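HMG-CoA Lyase (Bacillus subtilis subsp. subtilis, PDB 1YDO) is of unknown function but belongs to the HMGL-like family of TIM-barrel proteins. Local coordinates at residues Ile95-Val100 against Thr137-Leu142; Tyr44-Ser49 against Thr76-Val81. All blocks are in the same frame, centred on the assembly; numbering follows the deposited sequence.

Contact 1: Ile95-Val100 against Thr137-Leu142; sequences INEACV and TTRAYL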
ATOM      1  N   ILE A  95     -20.488   5.864 -26.248  1.00 46.80           N
ATOM      2  CA  ILE A  95     -19.982   4.936 -25.246  1.00 46.41           C
ATOM      3  C   ILE A  95     -20.185   3.491 -25.659  1.00 45.35           C
ATOM      4  O   ILE A  95     -21.275   3.123 -26.080  1.00 45.80           O
ATOM      5  CB  ILE A  95     -20.654   5.156 -23.878  1.00 46.17           C
ATOM      6  CG1 ILE A  95     -20.017   6.351 -23.187  1.00 47.34           C
ATOM      7  CG2 ILE A  95     -20.476   3.939 -22.994  1.00 46.46           C
ATOM      8  CD1 ILE A  95     -20.141   7.635 -23.967  1.00 48.07           C
ATOM      9  N   ASN A  96     -19.134   2.683 -25.538  1.00 43.00           N
ATOM     10  CA  ASN A  96     -19.209   1.275 -25.894  1.00 41.46           C
ATOM     11  C   ASN A  96     -19.884   0.491 -24.769  1.00 42.24           C
ATOM     12  O   ASN A  96     -20.727  -0.371 -25.014  1.00 41.94           O
ATOM     13  CB  ASN A  96     -17.818   0.696 -26.120  1.00 40.33           C
ATOM     14  CG  ASN A  96     -16.991   1.531 -27.055  1.00 41.29           C
ATOM     15  OD1 ASN A  96     -17.408   1.816 -28.167  1.00 44.01           O
ATOM     16  ND2 ASN A  96     -15.809   1.941 -26.608  1.00 41.62           N
ATOM     17  N   GLU A  97     -19.510   0.784 -23.526  1.00 42.10           N
ATOM     18  CA  GLU A  97     -20.088   0.069 -22.399  1.00 41.90           C
ATOM     19  C   GLU A  97     -20.696   0.987 -21.349  1.00 40.78           C
ATOM     20  O   GLU A  97     -20.125   2.007 -20.978  1.00 40.36           O
ATOM     21  CB  GLU A  97     -19.033  -0.855 -21.754  1.00 42.79           C
ATOM     22  CG  GLU A  97     -19.477  -1.502 -20.432  1.00 45.34           C
ATOM     23  CD  GLU A  97     -18.674  -2.740 -20.053  1.00 46.44           C
ATOM     24  OE1 GLU A  97     -18.850  -3.794 -20.711  1.00 48.21           O
ATOM     25  OE2 GLU A  97     -17.878  -2.663 -19.091  1.00 47.32           O
ATOM     26  N   ALA A  98     -21.872   0.603 -20.879  1.00 39.15           N
ATOM     27  CA  ALA A  98     -22.567   1.369 -19.875  1.00 38.21           C
ATOM     28  C   ALA A  98     -22.404   0.680 -18.537  1.00 37.20           C
ATOM     29  O   ALA A  98     -22.518  -0.534 -18.449  1.00 38.11           O
ATOM     30  CB  ALA A  98     -24.033   1.465 -20.236  1.00 38.47           C
ATOM     31  N   CYS A  99     -22.139   1.441 -17.488  1.00 37.96           N
ATOM     32  CA  CYS A  99     -21.973   0.830 -16.176  1.00 38.79           C
ATOM     33  C   CYS A  99     -23.051   1.281 -15.225  1.00 37.75           C
ATOM     34  O   CYS A  99     -23.050   2.430 -14.791  1.00 38.50           O
ATOM     35  CB  CYS A  99     -20.625   1.223 -15.581  1.00 40.27           C
ATOM     36  SG  CYS A  99     -19.220   1.136 -16.710  1.00 44.46           S
ATOM     37  N   VAL A 100     -23.975   0.403 -14.893  1.00 36.72           N
ATOM     38  CA  VAL A 100     -24.992   0.803 -13.945  1.00 39.14           C
ATOM     39  C   VAL A 100     -24.392   0.711 -12.541  1.00 40.66           C
ATOM     40  O   VAL A 100     -23.272   0.223 -12.375  1.00 41.37           O
ATOM     41  CB  VAL A 100     -26.212  -0.098 -14.028  1.00 40.00           C
ATOM     42  CG1 VAL A 100     -26.915   0.135 -15.353  1.00 39.76           C
ATOM     43  CG2 VAL A 100     -25.790  -1.557 -13.871  1.00 37.38           C
ATOM     44  N   THR A 137     -22.381  -3.236 -24.314  1.00 53.01           N
ATOM     45  CA  THR A 137     -22.021  -4.141 -23.229  1.00 51.04           C
ATOM     46  C   THR A 137     -22.287  -3.463 -21.896  1.00 47.99           C
ATOM     47  O   THR A 137     -22.024  -2.277 -21.740  1.00 47.27           O
ATOM     48  CB  THR A 137     -20.560  -4.513 -23.320  1.00 52.47           C
ATOM     49  OG1 THR A 137     -19.778  -3.317 -23.390  1.00 54.08           O
ATOM     50  CG2 THR A 137     -20.319  -5.339 -24.573  1.00 53.40           C
ATOM     51  N   THR A 138     -22.808  -4.213 -20.936  1.00 45.33           N
ATOM     52  CA  THR A 138     -23.113  -3.630 -19.644  1.00 43.16           C
ATOM     53  C   THR A 138     -22.240  -4.163 -18.532  1.00 41.70           C
ATOM     54  O   THR A 138     -21.745  -5.288 -18.592  1.00 40.40           O
ATOM     55  CB  THR A 138     -24.566  -3.885 -19.241  1.00 43.72           C
ATOM     56  OG1 THR A 138     -24.774  -5.298 -19.085  1.00 46.50           O
ATOM     57  CG2 THR A 138     -25.515  -3.316 -20.291  1.00 42.15           C
ATOM     58  N   ARG A 139     -22.090  -3.343 -17.499  1.00 40.48           N
ATOM     59  CA  ARG A 139     -21.295  -3.677 -16.334  1.00 38.94           C
ATOM     60  C   ARG A 139     -21.964  -3.060 -15.119  1.00 38.56           C
ATOM     61  O   ARG A 139     -22.439  -1.929 -15.191  1.00 38.45           O
ATOM     62  CB  ARG A 139     -19.901  -3.098 -16.495  1.00 37.87           C
ATOM     63  CG  ARG A 139     -18.956  -3.469 -15.399  1.00 35.40           C
ATOM     64  CD  ARG A 139     -17.814  -2.494 -15.372  1.00 34.37           C
ATOM     65  NE  ARG A 139     -16.701  -3.001 -14.592  1.00 35.15           N
ATOM     66  CZ  ARG A 139     -15.696  -2.256 -14.165  1.00 35.11           C
ATOM     67  NH1 ARG A 139     -15.680  -0.958 -14.441  1.00 34.25           N
ATOM     68  NH2 ARG A 139     -14.710  -2.823 -13.484  1.00 34.75           N
ATOM     69  N   ALA A 140     -21.993  -3.796 -14.011  1.00 39.22           N
ATOM     70  CA  ALA A 140     -22.614  -3.314 -12.783  1.00 39.85           C
ATOM     71  C   ALA A 140     -21.573  -2.959 -11.721  1.00 41.15           C
ATOM     72  O   ALA A 140     -20.550  -3.629 -11.573  1.00 40.94           O
ATOM     73  CB  ALA A 140     -23.590  -4.363 -12.239  1.00 39.62           C
ATOM     74  N   TYR A 141     -21.866  -1.900 -10.977  1.00 41.25           N
ATOM     75  CA  TYR A 141     -20.999  -1.405  -9.929  1.00 41.55           C
ATOM     76  C   TYR A 141     -21.691  -1.547  -8.591  1.00 39.88           C
ATOM     77  O   TYR A 141     -22.427  -0.655  -8.183  1.00 40.89           O
ATOM     78  CB  TYR A 141     -20.714   0.071 -10.169  1.00 45.52           C
ATOM     79  CG  TYR A 141     -19.301   0.375 -10.570  1.00 48.56           C
ATOM     80  CD1 TYR A 141     -18.247   0.073  -9.717  1.00 49.75           C
ATOM     81  CD2 TYR A 141     -19.015   0.977 -11.800  1.00 49.90           C
ATOM     82  CE1 TYR A 141     -16.950   0.355 -10.069  1.00 51.44           C
ATOM     83  CE2 TYR A 141     -17.711   1.269 -12.166  1.00 50.21           C
ATOM     84  CZ  TYR A 141     -16.688   0.953 -11.292  1.00 51.73           C
ATOM     85  OH  TYR A 141     -15.388   1.228 -11.619  1.00 55.66           O
ATOM     86  N   LEU A 142     -21.476  -2.658  -7.905  1.00 37.53           N
ATOM     87  CA  LEU A 142     -22.107  -2.842  -6.605  1.00 35.25           C
ATOM     88  C   LEU A 142     -21.180  -2.219  -5.558  1.00 34.33           C
ATOM     89  O   LEU A 142     -20.038  -2.639  -5.404  1.00 35.05           O
ATOM     90  CB  LEU A 142     -22.288  -4.330  -6.340  1.00 35.12           C
ATOM     91  CG  LEU A 142     -23.518  -4.717  -5.532  1.00 36.33           C
ATOM     92  CD1 LEU A 142     -23.451  -6.203  -5.220  1.00 37.13           C
ATOM     93  CD2 LEU A 142     -23.590  -3.912  -4.255  1.00 36.59           C
TER
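Arg139 and Thr137 both meet the side chain of Glu97, one at each carboxylate oxygen. The hydroxyl OG1 of Thr137 donates a hydrogen bond of 2.9 Å to Glu97 OE1, reaching it on the anti side and 23° out of the carboxylate plane; the two side chains cross at about a right angle. Glu97 OE2, hydrogen-bonded to Tyr44 OH, also lies 3.3 Å from Arg139 CB, at the aliphatic base of the arginine, while Arg139 NE stays 4.7 Å from Glu97 OE2. In Arg139 chi1 (-176°) sets CG anti to the backbone N and the chain runs extended to NE; its end leads away from segment 95-100, where NH2 forms a salt bridge with Asp231. On the other face, with Ala98 and Thr138, whose hydroxyl bonds to Asn128, Val100 CG2 touches Ala140 CB at 3.9 Å. The backbones run in parallel register, evidenced by Ala98 N to Thr137 O at 3.0 Å and Arg139 N to Ala98 O at 3.0 Å. Neighbouring parallel strands, joined through helix 117-133, which packs on Val100 and Thr138, form a beta-alpha-beta step, as expected of a TIM barrel.

Contact 2: Tyr44-Ser49 against Thr76-Val81; sequences YIEITS and TYAALV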
ATOM      1  N   TYR A  44      -9.521  -0.315 -21.338  1.00 34.39           N
ATOM      2  CA  TYR A  44     -10.824   0.054 -20.806  1.00 34.19           C
ATOM      3  C   TYR A  44     -10.703   1.364 -20.049  1.00 34.64           C
ATOM      4  O   TYR A  44      -9.819   1.516 -19.217  1.00 35.39           O
ATOM      5  CB  TYR A  44     -11.316  -1.049 -19.886  1.00 33.63           C
ATOM      6  CG  TYR A  44     -12.694  -0.825 -19.342  1.00 34.74           C
ATOM      7  CD1 TYR A  44     -12.912   0.054 -18.285  1.00 34.50           C
ATOM      8  CD2 TYR A  44     -13.777  -1.546 -19.840  1.00 36.10           C
ATOM      9  CE1 TYR A  44     -14.176   0.204 -17.727  1.00 36.93           C
ATOM     10  CE2 TYR A  44     -15.044  -1.407 -19.289  1.00 37.35           C
ATOM     11  CZ  TYR A  44     -15.237  -0.532 -18.224  1.00 37.93           C
ATOM     12  OH  TYR A  44     -16.477  -0.426 -17.631  1.00 39.67           O
ATOM     13  N   ILE A  45     -11.595   2.310 -20.334  1.00 35.13           N
ATOM     14  CA  ILE A  45     -11.544   3.611 -19.687  1.00 34.12           C
ATOM     15  C   ILE A  45     -12.914   4.245 -19.503  1.00 35.01           C
ATOM     16  O   ILE A  45     -13.590   4.514 -20.487  1.00 36.48           O
ATOM     17  CB  ILE A  45     -10.750   4.595 -20.529  1.00 31.61           C
ATOM     18  CG1 ILE A  45      -9.374   4.043 -20.857  1.00 29.88           C
ATOM     19  CG2 ILE A  45     -10.652   5.908 -19.801  1.00 33.56           C
ATOM     20  CD1 ILE A  45      -8.533   5.019 -21.650  1.00 29.67           C
ATOM     21  N   GLU A  46     -13.333   4.495 -18.264  1.00 34.52           N
ATOM     22  CA  GLU A  46     -14.612   5.165 -18.075  1.00 34.81           C
ATOM     23  C   GLU A  46     -14.381   6.650 -18.322  1.00 35.23           C
ATOM     24  O   GLU A  46     -14.019   7.378 -17.405  1.00 36.19           O
ATOM     25  CB  GLU A  46     -15.121   4.995 -16.665  1.00 34.27           C
ATOM     26  CG  GLU A  46     -15.555   3.614 -16.353  1.00 37.29           C
ATOM     27  CD  GLU A  46     -16.439   3.564 -15.116  1.00 40.24           C
ATOM     28  OE1 GLU A  46     -16.763   2.444 -14.651  1.00 42.50           O
ATOM     29  OE2 GLU A  46     -16.815   4.644 -14.606  1.00 39.16           O
ATOM     30  N   ILE A  47     -14.591   7.104 -19.551  1.00 34.98           N
ATOM     31  CA  ILE A  47     -14.363   8.501 -19.882  1.00 33.06           C
ATOM     32  C   ILE A  47     -15.153   9.504 -19.054  1.00 32.52           C
ATOM     33  O   ILE A  47     -14.661  10.595 -18.780  1.00 33.22           O
ATOM     34  CB  ILE A  47     -14.662   8.762 -21.352  1.00 33.71           C
ATOM     35  CG1 ILE A  47     -16.121   8.414 -21.646  1.00 34.57           C
ATOM     36  CG2 ILE A  47     -13.739   7.935 -22.227  1.00 32.88           C
ATOM     37  CD1 ILE A  47     -16.555   8.775 -23.046  1.00 34.75           C
ATOM     38  N   THR A  48     -16.368   9.151 -18.650  1.00 32.21           N
ATOM     39  CA  THR A  48     -17.182  10.082 -17.870  1.00 33.11           C
ATOM     40  C   THR A  48     -18.443   9.450 -17.304  1.00 34.36           C
ATOM     41  O   THR A  48     -18.681   8.250 -17.466  1.00 35.08           O
ATOM     42  CB  THR A  48     -17.633  11.257 -18.725  1.00 32.99           C
ATOM     43  OG1 THR A  48     -18.429  12.153 -17.938  1.00 33.68           O
ATOM     44  CG2 THR A  48     -18.472  10.748 -19.891  1.00 32.86           C
ATOM     45  N   SER A  49     -19.253  10.279 -16.646  1.00 35.23           N
ATOM     46  CA  SER A  49     -20.514   9.846 -16.046  1.00 36.27           C
ATOM     47  C   SER A  49     -21.667  10.666 -16.596  1.00 38.08           C
ATOM     48  O   SER A  49     -21.559  11.884 -16.742  1.00 38.46           O
ATOM     49  CB  SER A  49     -20.477  10.002 -14.522  1.00 35.33           C
ATOM     50  OG  SER A  49     -21.780   9.970 -13.969  1.00 30.77           O
ATOM     51  N   THR A  76     -11.968  -0.054 -24.787  1.00 38.66           N
ATOM     52  CA  THR A  76     -13.386  -0.040 -24.468  1.00 36.21           C
ATOM     53  C   THR A  76     -13.683   1.227 -23.664  1.00 35.39           C
ATOM     54  O   THR A  76     -13.260   1.350 -22.520  1.00 36.09           O
ATOM     55  CB  THR A  76     -13.778  -1.284 -23.643  1.00 36.23           C
ATOM     56  OG1 THR A  76     -13.323  -2.461 -24.318  1.00 37.07           O
ATOM     57  CG2 THR A  76     -15.281  -1.373 -23.483  1.00 37.91           C
ATOM     58  N   TYR A  77     -14.400   2.174 -24.267  1.00 33.72           N
ATOM     59  CA  TYR A  77     -14.754   3.416 -23.587  1.00 31.25           C
ATOM     60  C   TYR A  77     -16.122   3.274 -22.929  1.00 30.77           C
ATOM     61  O   TYR A  77     -17.141   3.080 -23.593  1.00 30.03           O
ATOM     62  CB  TYR A  77     -14.738   4.578 -24.583  1.00 30.32           C
ATOM     63  CG  TYR A  77     -13.358   4.849 -25.157  1.00 28.33           C
ATOM     64  CD1 TYR A  77     -12.483   5.734 -24.533  1.00 26.16           C
ATOM     65  CD2 TYR A  77     -12.912   4.167 -26.286  1.00 28.17           C
ATOM     66  CE1 TYR A  77     -11.189   5.934 -25.014  1.00 27.23           C
ATOM     67  CE2 TYR A  77     -11.626   4.351 -26.782  1.00 29.06           C
ATOM     68  CZ  TYR A  77     -10.766   5.234 -26.141  1.00 28.11           C
ATOM     69  OH  TYR A  77      -9.492   5.385 -26.610  1.00 26.67           O
ATOM     70  N   ALA A  78     -16.132   3.360 -21.604  1.00 31.99           N
ATOM     71  CA  ALA A  78     -17.363   3.208 -20.846  1.00 33.71           C
ATOM     72  C   ALA A  78     -17.732   4.482 -20.098  1.00 33.68           C
ATOM     73  O   ALA A  78     -16.903   5.373 -19.909  1.00 35.18           O
ATOM     74  CB  ALA A  78     -17.229   2.035 -19.858  1.00 30.91           C
ATOM     75  N   ALA A  79     -18.983   4.555 -19.668  1.00 32.34           N
ATOM     76  CA  ALA A  79     -19.458   5.703 -18.919  1.00 31.72           C
ATOM     77  C   ALA A  79     -20.481   5.240 -17.897  1.00 32.02           C
ATOM     78  O   ALA A  79     -21.142   4.219 -18.071  1.00 31.86           O
ATOM     79  CB  ALA A  79     -20.075   6.692 -19.848  1.00 30.53           C
ATOM     80  N   LEU A  80     -20.599   5.989 -16.820  1.00 31.89           N
ATOM     81  CA  LEU A  80     -21.552   5.629 -15.810  1.00 34.17           C
ATOM     82  C   LEU A  80     -22.936   6.028 -16.310  1.00 35.96           C
ATOM     83  O   LEU A  80     -23.116   7.136 -16.798  1.00 36.22           O
ATOM     84  CB  LEU A  80     -21.245   6.374 -14.526  1.00 33.92           C
ATOM     85  CG  LEU A  80     -21.789   5.676 -13.277  1.00 32.98           C
ATOM     86  CD1 LEU A  80     -21.019   4.392 -13.047  1.00 32.20           C
ATOM     87  CD2 LEU A  80     -21.645   6.595 -12.099  1.00 33.28           C
ATOM     88  N   VAL A  81     -23.913   5.129 -16.204  1.00 38.17           N
ATOM     89  CA  VAL A  81     -25.268   5.448 -16.642  1.00 38.95           C
ATOM     90  C   VAL A  81     -26.251   5.252 -15.508  1.00 38.70           C
ATOM     91  O   VAL A  81     -26.500   4.140 -15.078  1.00 36.92           O
ATOM     92  CB  VAL A  81     -25.684   4.580 -17.833  1.00 40.78           C
ATOM     93  CG1 VAL A  81     -27.133   4.916 -18.264  1.00 41.58           C
ATOM     94  CG2 VAL A  81     -24.734   4.813 -18.986  1.00 40.29           C
TER
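Tyr44 crosses obliquely past Thr76 and reaches Ala78 on strand 76-80. Its CG is anti to the backbone N (chi1 -176°), and from there the ring extends past Thr76, whose CB is 3.8 Å from Tyr44 CD2, to Ala78, whose CB is 3.4 Å from Tyr44 OH. Both approaches are oblique to the ring. Beyond the methyl, the Tyr44 hydroxyl is hydrogen-bonded to Glu97, and Lys10 makes a cation-pi contact with the ring.

On the opposite face Tyr77 meets Ile47 differently: Ile47 CG2 comes to the ring edge, near its plane, 3.4 Å from Tyr77 CD1, and the two side chains cross at about a right angle. The far end of this tyrosine is held by Ser38 and by the backbone N of Glu72. Further along, Ser49 OG lies 3.7 Å from Leu80 CB, on the same face as Tyr44 and Glu46; the carboxylate of Glu46 forms a salt bridge with Arg15.

The backbone evidence is a parallel ladder with one irregularity. Ile45 N donates to Thr76 O at 2.9 Å, and Ala78 N to Ile45 O at 3.0 Å, this donor standing 43° out of the carbonyl plane. Leu80 N then reaches Thr48 O at 3.0 Å, in the carbonyl plane and on a lone pair. Glu46 pairs with Ala78 but Ser49 with Leu80, so strand 44-49 spends one residue more than its neighbour: a beta bulge at Ile47, whose backbone takes helical angles.

Chemically, the contact itself is main-chain hydrogen bonding plus apolar touches of tyrosine rings, methyls and methylenes. The hydroxyls of Tyr44 and Tyr77 and OE2 of Glu46 find their partners beyond these two strands, which implies that the pair is tied into the surrounding barrel through its side-chain tips.

In the fold
The two contacts share one parallel sheet, their centres about 8 Å apart, and follow one another along the chain. Strands 76-80 and 97-103 are the neighbours that join them: Asn96 N is 2.8 Å from Tyr77 O and Cys99 N is 3.0 Å from Ala79 O, both probable hydrogen bonds. The face bearing Glu97 and Arg139 in contact 1 continues into the face bearing Tyr44 and Glu46 in contact 2, where Cys99 packs against both of the latter. Tyr141 of contact 1 also reaches Glu46 of contact 2 by side-chain packing. Backbone bonds from Tyr44 and Glu46 to Glu11 continue the sheet to strand 8-11, consistent with closure of the barrel.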